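Local coordinates for protein hypothetical sugar kinase (Cytophaga hutchinsonii, PDB 3R8E) that probably phosphorylates a sugar at the expense of ATP, as a putative sugar kinase of the ROK family with a ribonuclease H-like fold, at residues 20-25 and 31-36; 69-74 and 115-120; 138-143 and 301-306. All coordinates share one frame; numbering follows the deposited sequence. Where two conformers were deposited one is given.

How the interactions relate
Interaction 1 is core and interaction 3 lies at the surface; interaction 2 is intermediate, partly buried. Residues 20-25 and 31-36 pair as neighbouring strands, so backbone hydrogen bonds dominate there. Interaction 2 is purely apolar and joins helix 59-73 to the turn after helix 109-116. Helix 59-73 also links interactions 1 and 2: its Phe70 packs on Leu22, Phe33 and Leu35, and Tyr74, just after it, on Leu35. Interaction 3 joins two loops through leucine packing, a glutamate-threonine crossing and bridging waters. Lys32 of interaction 1 probably donates a hydrogen bond to Asn306 O of interaction 3. Interactions 2 and 3 do not touch; their centres are about 29 Å apart.

Interaction 1: residues 20-25 and 31-36; sequences MILGID and VKFGLV
Ile21 to Asp25 and Lys32 to Val36 pair residue by residue as the two antiparallel strands of a beta hairpin. This hairpin opens the ribonuclease H-like fold of the chain. In kinases of this fold the first hairpin commonly helps form the ATP phosphate site, and it probably does so here.

Six backbone hydrogen bonds hold the strands. Ile21 with Val36, Gly23 with Gly34 and Asp25 with Lys32 are the hydrogen-bonded pairs, and each exchanges two bonds. Val36 N to Ile21 O is nearly straight, 2.8 Å long with 178° at the hydrogen. Lys32 N to Asp25 O is 3.0 Å. Weaker CA-H...O contacts lie between the pairs, such as Ile24 CA to Lys32 O at 3.2 Å.

The apolar contacts lie mainly on the face of Leu22, Ile24, Phe33 and Leu35. Ile24 and Phe33 lie side by side and point the same way. Ile24 CG1 is anti to its carbonyl carbon (chi1 -62°), which brings it over the centre of the Phe33 ring, 3.9 Å from the centroid. This is a CH-pi contact. Leu22 CD1 approaches Phe33 CD2 obliquely at 3.9 Å. Helix 59-73 covers this face with Ile67 and Phe70. At the open end of the hairpin, away from the turn, selenomethionine Met20 crosses Leu35 at about a right angle, with CB 3.8 Å from Leu35 CD2.

The face of Ile21, Asp25, Lys32 and Val36 is partly polar. Val36 packs there on helix 308-318. Lys32 NZ probably donates to Asn306 O. Asp25 and Lys32 have opposite charges, but the acid and amine are too far apart for a salt bridge. One water spans them: it donates to Asp25 OD2 at 2.7 Å and accepts from Lys32 NZ at 2.9 Å.

Interaction 2: residues 69-74 and 115-120; sequences NFLKQY and SEFPHI
The Phe117 ring has a methyl group on one face and a methylene on the other. Leu71 CD1 sits over the ring centre, 3.7 Å from the centroid and 13° off the ring normal. This is a CH-pi contact, made across the two segments. On the opposite face lies Glu116 CG, displaced toward the rim. It comes from the residue just before Phe117, so the ring is held between a leucine and its own chain neighbour.

Leu71 carries the whole contact from its side. Its CG is anti to the carbonyl carbon (chi1 -63°), and the branch reaches toward the other segment. CD1 serves two partners. Besides the Phe117 ring, it meets Ile120 CD1 at 3.6 Å. CD2 meets the same Ile120 CD1 at 3.7 Å. Leu71 and Ile120 reach toward each other, tip to tip, with the isoleucine methyl against both leucine methyls.

The contact joins the C-terminal part of helix 59-73 to the chain leaving helix 109-116. Phe117 is the first residue to leave helical geometry. A type I beta turn runs from Phe117 to Ile120 and leads into strand 121-126, which pairs in parallel with strand 79-84 in the mixed sheet of this ribonuclease H-like protein. Ile120 N donates to Phe117 O at 3.2 Å, which closes the turn; both apolar partners lie on it. No hydrogen bond crosses between the segments. Leu71 also touches Val77, in the loop between its helix and strand 79-84.

Interaction 3: residues 138-143 and 301-306; sequences FGENKR and KATLEN
Two loops meet here in a small surface contact, made by one leucine, a glutamate-threonine crossing and water bridges. Residues 138-143 begin at the last residue of helix 127-138. Residues 301-306 begin at the last residue of strand 298-301, in the five-stranded mixed sheet of this ribonuclease H-like protein. No direct hydrogen bond joins the two segments.

Leu304 makes the apolar part. Its CG is anti to the carbonyl carbon (chi1 -64°), and its extended chain lays the two methyls along the backbone at the end of the helix. CD1 lies 3.8 Å from Gly139 N, and CD2 lies 3.9 Å from Phe138 O. CD1 also meets Phe138 CB at 4.2 Å, so it is the start of that side chain, not the ring, that is touched. An alanine here is likely to open a gap beside Gly139 and leave Phe138 CB without its leucine partner.

Glu140 and Thr303 cross at about a right angle. Glu140 CG lies 3.4 Å from Thr303 OG1 and 3.8 Å from Thr303 CG2, so the methylene rather than the carboxylate meets the threonine. The chain bends at chi2 (-59°), and the carboxylate takes no part in this crossing.

Two waters join the loops. One accepts from both Glu140 N and Thr303 N, and so ties backbone to backbone. The other donates to Asn141 OD1 at 2.7 Å and to Lys301 O at 2.8 Å. Asn141 OD1 has a further partner in Tyr298 OH, on the strand before the second loop.

Helix 127-138 lends another hold, as Glu135 OE2 accepts from Leu304 N. Helix 308-318 lies against both segments: its Leu311 touches Phe138 and Leu304, and its Met318 touches Phe138. On the strand side, Ala302 is hydrogen-bonded through its backbone to Leu266 of strand 263-267.

Interaction 1: residues 20-25 and 31-36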
loop_
_atom_site.group_PDB
_atom_site.type_symbol
_atom_site.label_atom_id
_atom_site.label_comp_id
_atom_site.label_asym_id
_atom_site.label_seq_id
_atom_site.Cartn_x
_atom_site.Cartn_y
_atom_site.Cartn_z
HETATM N N MSE A 20 34.054 8.536 -8.734
HETATM C CA MSE A 20 33.800 7.836 -7.469
HETATM C C MSE A 20 32.871 8.653 -6.571
HETATM O O MSE A 20 33.023 9.872 -6.461
HETATM C CB MSE A 20 35.115 7.523 -6.729
HETATM C CG MSE A 20 36.079 6.643 -7.523
HETATM SE SE MSE A 20 37.161 5.479 -6.390
HETATM C CE MSE A 20 35.844 4.115 -6.055
ATOM N N ILE A 21 31.905 7.981 -5.932
ATOM C CA ILE A 21 30.927 8.617 -5.043
ATOM C C ILE A 21 31.009 7.975 -3.649
ATOM O O ILE A 21 31.178 6.758 -3.546
ATOM C CB ILE A 21 29.495 8.502 -5.661
ATOM C CG1 ILE A 21 29.387 9.310 -6.980
ATOM C CG2 ILE A 21 28.398 8.938 -4.668
ATOM C CD1 ILE A 21 28.347 8.791 -7.975
ATOM N N LEU A 22 30.889 8.792 -2.583
ATOM C CA LEU A 22 30.877 8.289 -1.215
ATOM C C LEU A 22 29.448 7.919 -0.828
ATOM O O LEU A 22 28.559 8.767 -0.857
ATOM C CB LEU A 22 31.471 9.311 -0.216
ATOM C CG LEU A 22 31.333 9.011 1.296
ATOM C CD1 LEU A 22 31.974 7.674 1.682
ATOM C CD2 LEU A 22 31.939 10.134 2.129
ATOM N N GLY A 23 29.251 6.651 -0.492
ATOM C CA GLY A 23 27.975 6.136 -0.018
ATOM C C GLY A 23 28.077 5.890 1.470
ATOM O O GLY A 23 29.107 5.400 1.954
ATOM N N ILE A 24 27.042 6.292 2.212
ATOM C CA ILE A 24 26.988 6.137 3.663
ATOM C C ILE A 24 25.685 5.442 4.027
ATOM O O ILE A 24 24.625 5.883 3.599
ATOM C CB ILE A 24 27.152 7.498 4.407
ATOM C CG1 ILE A 24 28.522 8.143 4.103
ATOM C CG2 ILE A 24 26.962 7.328 5.922
ATOM C CD1 ILE A 24 28.641 9.585 4.479
ATOM N N ASP A 25 25.770 4.345 4.787
ATOM C CA ASP A 25 24.592 3.620 5.253
ATOM C C ASP A 25 24.566 3.684 6.783
ATOM O O ASP A 25 25.269 2.930 7.461
ATOM C CB ASP A 25 24.553 2.173 4.736
ATOM C CG ASP A 25 23.283 1.416 5.101
ATOM O OD1 ASP A 25 22.295 2.070 5.500
ATOM O OD2 ASP A 25 23.279 0.172 4.991
ATOM N N VAL A 31 27.614 1.804 11.511
ATOM C CA VAL A 31 27.530 2.846 10.472
ATOM C C VAL A 31 28.542 2.464 9.394
ATOM O O VAL A 31 29.654 2.044 9.727
ATOM C CB VAL A 31 27.747 4.287 11.013
ATOM C CG1 VAL A 31 27.535 5.327 9.912
ATOM C CG2 VAL A 31 26.831 4.579 12.198
ATOM N N LYS A 32 28.165 2.592 8.110
ATOM C CA LYS A 32 29.036 2.128 7.019
ATOM C C LYS A 32 29.334 3.214 5.981
ATOM O O LYS A 32 28.434 3.912 5.519
ATOM C CB LYS A 32 28.422 0.909 6.314
ATOM C CG LYS A 32 28.428 -0.378 7.133
ATOM C CD LYS A 32 27.149 -1.198 6.935
ATOM C CE LYS A 32 27.269 -2.294 5.898
ATOM N NZ LYS A 32 27.131 -1.775 4.510
ATOM N N PHE A 33 30.613 3.309 5.599
ATOM C CA PHE A 33 31.179 4.224 4.608
ATOM C C PHE A 33 31.820 3.422 3.492
ATOM O O PHE A 33 32.436 2.388 3.761
ATOM C CB PHE A 33 32.257 5.111 5.261
ATOM C CG PHE A 33 31.806 6.384 5.937
ATOM C CD1 PHE A 33 30.919 6.348 7.007
ATOM C CD2 PHE A 33 32.338 7.612 5.564
ATOM C CE1 PHE A 33 30.542 7.524 7.663
ATOM C CE2 PHE A 33 31.959 8.787 6.221
ATOM C CZ PHE A 33 31.061 8.734 7.261
ATOM N N GLY A 34 31.710 3.905 2.263
ATOM C CA GLY A 34 32.344 3.234 1.135
ATOM C C GLY A 34 32.379 4.050 -0.133
ATOM O O GLY A 34 31.442 4.796 -0.430
ATOM N N LEU A 35 33.467 3.896 -0.893
ATOM C CA LEU A 35 33.613 4.562 -2.179
ATOM C C LEU A 35 33.040 3.642 -3.240
ATOM O O LEU A 35 33.491 2.504 -3.378
ATOM C CB LEU A 35 35.075 4.924 -2.454
ATOM C CG LEU A 35 35.311 6.326 -3.003
ATOM C CD1 LEU A 35 34.922 7.395 -1.991
ATOM C CD2 LEU A 35 36.753 6.507 -3.402
ATOM N N VAL A 36 32.029 4.113 -3.963
ATOM C CA VAL A 36 31.325 3.290 -4.946
ATOM C C VAL A 36 31.730 3.663 -6.372
ATOM O O VAL A 36 31.721 4.839 -6.735
ATOM C CB VAL A 36 29.788 3.381 -4.738
ATOM C CG1 VAL A 36 29.020 2.550 -5.766
ATOM C CG2 VAL A 36 29.402 2.963 -3.318
HETATM O O HOH W 1 24.745 -0.971 3.069
#

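Interaction 2: residues 69-74 and 115-120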
loop_
_atom_site.group_PDB
_atom_site.type_symbol
_atom_site.label_atom_id
_atom_site.label_comp_id
_atom_site.label_asym_id
_atom_site.label_seq_id
_atom_site.Cartn_x
_atom_site.Cartn_y
_atom_site.Cartn_z
ATOM N N ASN A 69 37.360 13.055 7.037
ATOM C CA ASN A 69 38.518 12.176 6.876
ATOM C C ASN A 69 38.495 11.458 5.520
ATOM O O ASN A 69 39.560 11.143 4.993
ATOM C CB ASN A 69 38.589 11.149 8.015
ATOM C CG ASN A 69 38.940 11.712 9.379
ATOM O OD1 ASN A 69 39.456 12.830 9.526
ATOM N ND2 ASN A 69 38.689 10.929 10.417
ATOM N N PHE A 70 37.291 11.222 4.951
ATOM C CA PHE A 70 37.112 10.539 3.668
ATOM C C PHE A 70 37.406 11.455 2.467
ATOM O O PHE A 70 38.138 11.031 1.574
ATOM C CB PHE A 70 35.695 9.951 3.549
ATOM C CG PHE A 70 35.657 8.481 3.202
ATOM C CD1 PHE A 70 35.625 8.062 1.876
ATOM C CD2 PHE A 70 35.647 7.513 4.200
ATOM C CE1 PHE A 70 35.582 6.700 1.556
ATOM C CE2 PHE A 70 35.610 6.151 3.878
ATOM C CZ PHE A 70 35.573 5.755 2.559
ATOM N N LEU A 71 36.846 12.694 2.436
ATOM C CA LEU A 71 37.065 13.642 1.325
ATOM C C LEU A 71 38.536 14.083 1.239
ATOM O O LEU A 71 38.987 14.430 0.149
ATOM C CB LEU A 71 36.174 14.891 1.430
ATOM C CG LEU A 71 34.655 14.716 1.362
ATOM C CD1 LEU A 71 33.972 15.991 1.766
ATOM C CD2 LEU A 71 34.187 14.231 0.000
ATOM N N LYS A 72 39.271 14.079 2.382
ATOM C CA LYS A 72 40.701 14.413 2.462
ATOM C C LYS A 72 41.535 13.342 1.744
ATOM O O LYS A 72 42.526 13.672 1.089
ATOM C CB LYS A 72 41.162 14.543 3.926
ATOM C CG LYS A 72 40.833 15.886 4.559
ATOM C CD LYS A 72 41.441 16.033 5.948
ATOM C CE LYS A 72 41.171 17.395 6.540
ATOM N NZ LYS A 72 39.768 17.538 7.015
ATOM N N GLN A 73 41.113 12.063 1.868
ATOM C CA GLN A 73 41.729 10.884 1.246
ATOM C C GLN A 73 41.417 10.794 -0.248
ATOM O O GLN A 73 42.230 10.267 -1.013
ATOM C CB GLN A 73 41.219 9.595 1.918
ATOM C CG GLN A 73 41.738 9.352 3.320
ATOM C CD GLN A 73 41.087 8.142 3.942
ATOM O OE1 GLN A 73 39.960 8.198 4.439
ATOM N NE2 GLN A 73 41.788 7.023 3.948
ATOM N N TYR A 74 40.213 11.246 -0.647
ATOM C CA TYR A 74 39.726 11.186 -2.026
ATOM C C TYR A 74 39.251 12.576 -2.467
ATOM O O TYR A 74 38.057 12.889 -2.357
ATOM C CB TYR A 74 38.602 10.133 -2.144
ATOM C CG TYR A 74 39.010 8.772 -1.627
ATOM C CD1 TYR A 74 39.803 7.923 -2.393
ATOM C CD2 TYR A 74 38.629 8.342 -0.359
ATOM C CE1 TYR A 74 40.196 6.675 -1.916
ATOM C CE2 TYR A 74 39.030 7.103 0.135
ATOM C CZ TYR A 74 39.803 6.267 -0.653
ATOM O OH TYR A 74 40.206 5.045 -0.179
ATOM N N SER A 115 26.911 24.014 2.730
ATOM C CA SER A 115 27.578 25.236 3.197
ATOM C C SER A 115 29.036 24.945 3.563
ATOM O O SER A 115 29.910 25.777 3.307
ATOM C CB SER A 115 26.843 25.824 4.399
ATOM O OG SER A 115 25.492 26.118 4.085
ATOM N N GLU A 116 29.294 23.756 4.151
ATOM C CA GLU A 116 30.626 23.308 4.571
ATOM C C GLU A 116 31.470 22.905 3.342
ATOM O O GLU A 116 32.623 23.330 3.224
ATOM C CB GLU A 116 30.493 22.143 5.580
ATOM C CG GLU A 116 31.799 21.526 6.059
ATOM C CD GLU A 116 32.698 22.380 6.928
ATOM O OE1 GLU A 116 32.244 22.817 8.011
ATOM O OE2 GLU A 116 33.876 22.565 6.551
ATOM N N PHE A 117 30.879 22.112 2.431
ATOM C CA PHE A 117 31.504 21.630 1.202
ATOM C C PHE A 117 30.676 22.110 -0.022
ATOM O O PHE A 117 29.897 21.321 -0.569
ATOM C CB PHE A 117 31.628 20.088 1.242
ATOM C CG PHE A 117 32.211 19.512 2.516
ATOM C CD1 PHE A 117 33.580 19.556 2.757
ATOM C CD2 PHE A 117 31.395 18.900 3.461
ATOM C CE1 PHE A 117 34.118 19.018 3.932
ATOM C CE2 PHE A 117 31.935 18.344 4.623
ATOM C CZ PHE A 117 33.291 18.422 4.858
ATOM N N PRO A 118 30.815 23.394 -0.464
ATOM C CA PRO A 118 29.988 23.884 -1.591
ATOM C C PRO A 118 30.324 23.272 -2.952
ATOM O O PRO A 118 29.502 23.345 -3.870
ATOM C CB PRO A 118 30.244 25.395 -1.594
ATOM C CG PRO A 118 31.571 25.559 -0.954
ATOM C CD PRO A 118 31.671 24.473 0.079
ATOM N N HIS A 119 31.510 22.658 -3.072
ATOM C CA HIS A 119 31.983 22.003 -4.289
ATOM C C HIS A 119 31.428 20.566 -4.417
ATOM O O HIS A 119 31.566 19.962 -5.485
ATOM C CB HIS A 119 33.527 21.998 -4.321
ATOM C CG HIS A 119 34.181 21.316 -3.153
ATOM N ND1 HIS A 119 34.055 21.806 -1.861
ATOM C CD2 HIS A 119 34.990 20.231 -3.130
ATOM C CE1 HIS A 119 34.757 20.987 -1.097
ATOM N NE2 HIS A 119 35.354 20.036 -1.816
ATOM N N ILE A 120 30.787 20.036 -3.351
ATOM C CA ILE A 120 30.244 18.670 -3.337
ATOM C C ILE A 120 28.706 18.661 -3.220
ATOM O O ILE A 120 28.142 19.331 -2.353
ATOM C CB ILE A 120 30.912 17.833 -2.202
ATOM C CG1 ILE A 120 32.398 17.582 -2.526
ATOM C CG2 ILE A 120 30.183 16.492 -1.937
ATOM C CD1 ILE A 120 33.254 17.593 -1.360
#

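Interaction 3: residues 138-143 and 301-306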
loop_
_atom_site.group_PDB
_atom_site.type_symbol
_atom_site.label_atom_id
_atom_site.label_comp_id
_atom_site.label_asym_id
_atom_site.label_seq_id
_atom_site.Cartn_x
_atom_site.Cartn_y
_atom_site.Cartn_z
ATOM N N PHE A 138 22.441 -2.054 -9.422
ATOM C CA PHE A 138 23.586 -2.967 -9.434
ATOM C C PHE A 138 23.295 -4.454 -9.191
ATOM O O PHE A 138 24.212 -5.267 -9.349
ATOM C CB PHE A 138 24.600 -2.497 -8.372
ATOM C CG PHE A 138 24.961 -1.028 -8.419
ATOM C CD1 PHE A 138 25.791 -0.528 -9.417
ATOM C CD2 PHE A 138 24.471 -0.144 -7.464
ATOM C CE1 PHE A 138 26.139 0.828 -9.447
ATOM C CE2 PHE A 138 24.815 1.212 -7.497
ATOM C CZ PHE A 138 25.643 1.689 -8.490
ATOM N N GLY A 139 22.065 -4.800 -8.824
ATOM C CA GLY A 139 21.701 -6.183 -8.527
ATOM C C GLY A 139 21.559 -7.109 -9.721
ATOM O O GLY A 139 21.729 -6.692 -10.873
ATOM N N GLU A 140 21.223 -8.386 -9.441
ATOM C CA GLU A 140 21.019 -9.419 -10.463
ATOM C C GLU A 140 19.712 -9.207 -11.248
ATOM O O GLU A 140 19.484 -9.891 -12.244
ATOM C CB GLU A 140 21.076 -10.827 -9.850
ATOM C CG GLU A 140 22.501 -11.330 -9.659
ATOM C CD GLU A 140 23.331 -11.419 -10.927
ATOM O OE1 GLU A 140 23.098 -12.353 -11.728
ATOM O OE2 GLU A 140 24.192 -10.535 -11.135
ATOM N N ASN A 141 18.862 -8.268 -10.807
ATOM C CA ASN A 141 17.638 -7.901 -11.512
ATOM C C ASN A 141 17.672 -6.405 -11.763
ATOM O O ASN A 141 16.637 -5.745 -11.710
ATOM C CB ASN A 141 16.388 -8.319 -10.730
ATOM C CG ASN A 141 16.096 -9.793 -10.787
ATOM O OD1 ASN A 141 16.192 -10.498 -9.783
ATOM N ND2 ASN A 141 15.693 -10.286 -11.953
ATOM N N LYS A 142 18.877 -5.867 -12.048
ATOM C CA LYS A 142 19.062 -4.442 -12.291
ATOM C C LYS A 142 18.157 -3.948 -13.425
ATOM O O LYS A 142 17.914 -4.664 -14.409
ATOM C CB LYS A 142 20.532 -4.071 -12.551
ATOM C CG LYS A 142 21.185 -4.712 -13.764
ATOM C CD LYS A 142 22.487 -3.997 -14.109
ATOM C CE LYS A 142 23.085 -4.503 -15.396
ATOM N NZ LYS A 142 24.278 -3.709 -15.796
ATOM N N ARG A 143 17.605 -2.739 -13.221
ATOM C CA ARG A 143 16.716 -2.008 -14.129
ATOM C C ARG A 143 15.292 -2.610 -14.197
ATOM O O ARG A 143 14.458 -2.097 -14.950
ATOM C CB ARG A 143 17.319 -1.818 -15.538
ATOM C CG ARG A 143 18.585 -0.956 -15.570
ATOM C CD ARG A 143 18.299 0.528 -15.395
ATOM N NE ARG A 143 19.528 1.304 -15.233
ATOM C CZ ARG A 143 19.575 2.630 -15.146
ATOM N NH1 ARG A 143 18.458 3.347 -15.210
ATOM N NH2 ARG A 143 20.738 3.250 -15.000
ATOM N N LYS A 301 15.759 -13.740 -5.131
ATOM C CA LYS A 301 16.653 -13.490 -4.011
ATOM C C LYS A 301 17.420 -12.192 -4.278
ATOM O O LYS A 301 17.916 -11.995 -5.392
ATOM C CB LYS A 301 17.606 -14.704 -3.834
ATOM C CG LYS A 301 18.746 -14.520 -2.835
ATOM C CD LYS A 301 18.392 -14.987 -1.425
ATOM C CE LYS A 301 19.565 -14.864 -0.479
ATOM N NZ LYS A 301 19.854 -13.447 -0.121
ATOM N N ALA A 302 17.493 -11.298 -3.276
ATOM C CA ALA A 302 18.279 -10.065 -3.371
ATOM C C ALA A 302 19.735 -10.465 -3.172
ATOM O O ALA A 302 20.073 -11.007 -2.117
ATOM C CB ALA A 302 17.832 -9.066 -2.319
ATOM N N THR A 303 20.571 -10.306 -4.203
ATOM C CA THR A 303 21.955 -10.803 -4.159
ATOM C C THR A 303 22.974 -9.796 -3.620
ATOM O O THR A 303 24.092 -10.204 -3.297
ATOM C CB THR A 303 22.401 -11.294 -5.542
ATOM O OG1 THR A 303 22.520 -10.179 -6.430
ATOM C CG2 THR A 303 21.462 -12.358 -6.125
ATOM N N LEU A 304 22.610 -8.503 -3.501
ATOM C CA LEU A 304 23.559 -7.502 -2.993
ATOM C C LEU A 304 23.751 -7.602 -1.483
ATOM O O LEU A 304 24.741 -7.080 -0.956
ATOM C CB LEU A 304 23.139 -6.082 -3.376
ATOM C CG LEU A 304 23.128 -5.753 -4.872
ATOM C CD1 LEU A 304 22.691 -4.346 -5.076
ATOM C CD2 LEU A 304 24.511 -5.948 -5.520
ATOM N N GLU A 305 22.802 -8.270 -0.790
ATOM C CA GLU A 305 22.798 -8.500 0.658
ATOM C C GLU A 305 22.921 -7.162 1.415
ATOM O O GLU A 305 22.238 -6.204 1.035
ATOM C CB GLU A 305 23.888 -9.519 1.063
ATOM C CG GLU A 305 23.605 -10.926 0.559
ATOM C CD GLU A 305 24.738 -11.920 0.717
ATOM O OE1 GLU A 305 25.148 -12.182 1.872
ATOM O OE2 GLU A 305 25.190 -12.467 -0.314
ATOM N N ASN A 306 23.793 -7.082 2.444
ATOM C CA ASN A 306 23.989 -5.896 3.290
ATOM C C ASN A 306 24.666 -4.703 2.571
ATOM O O ASN A 306 24.777 -3.633 3.172
ATOM C CB ASN A 306 24.795 -6.267 4.534
ATOM C CG ASN A 306 23.976 -6.980 5.577
ATOM O OD1 ASN A 306 23.844 -8.208 5.570
ATOM N ND2 ASN A 306 23.398 -6.222 6.496
HETATM O O HOH W 2 20.091 -9.145 -6.848
HETATM O O HOH W 3 18.050 -10.587 -7.835
#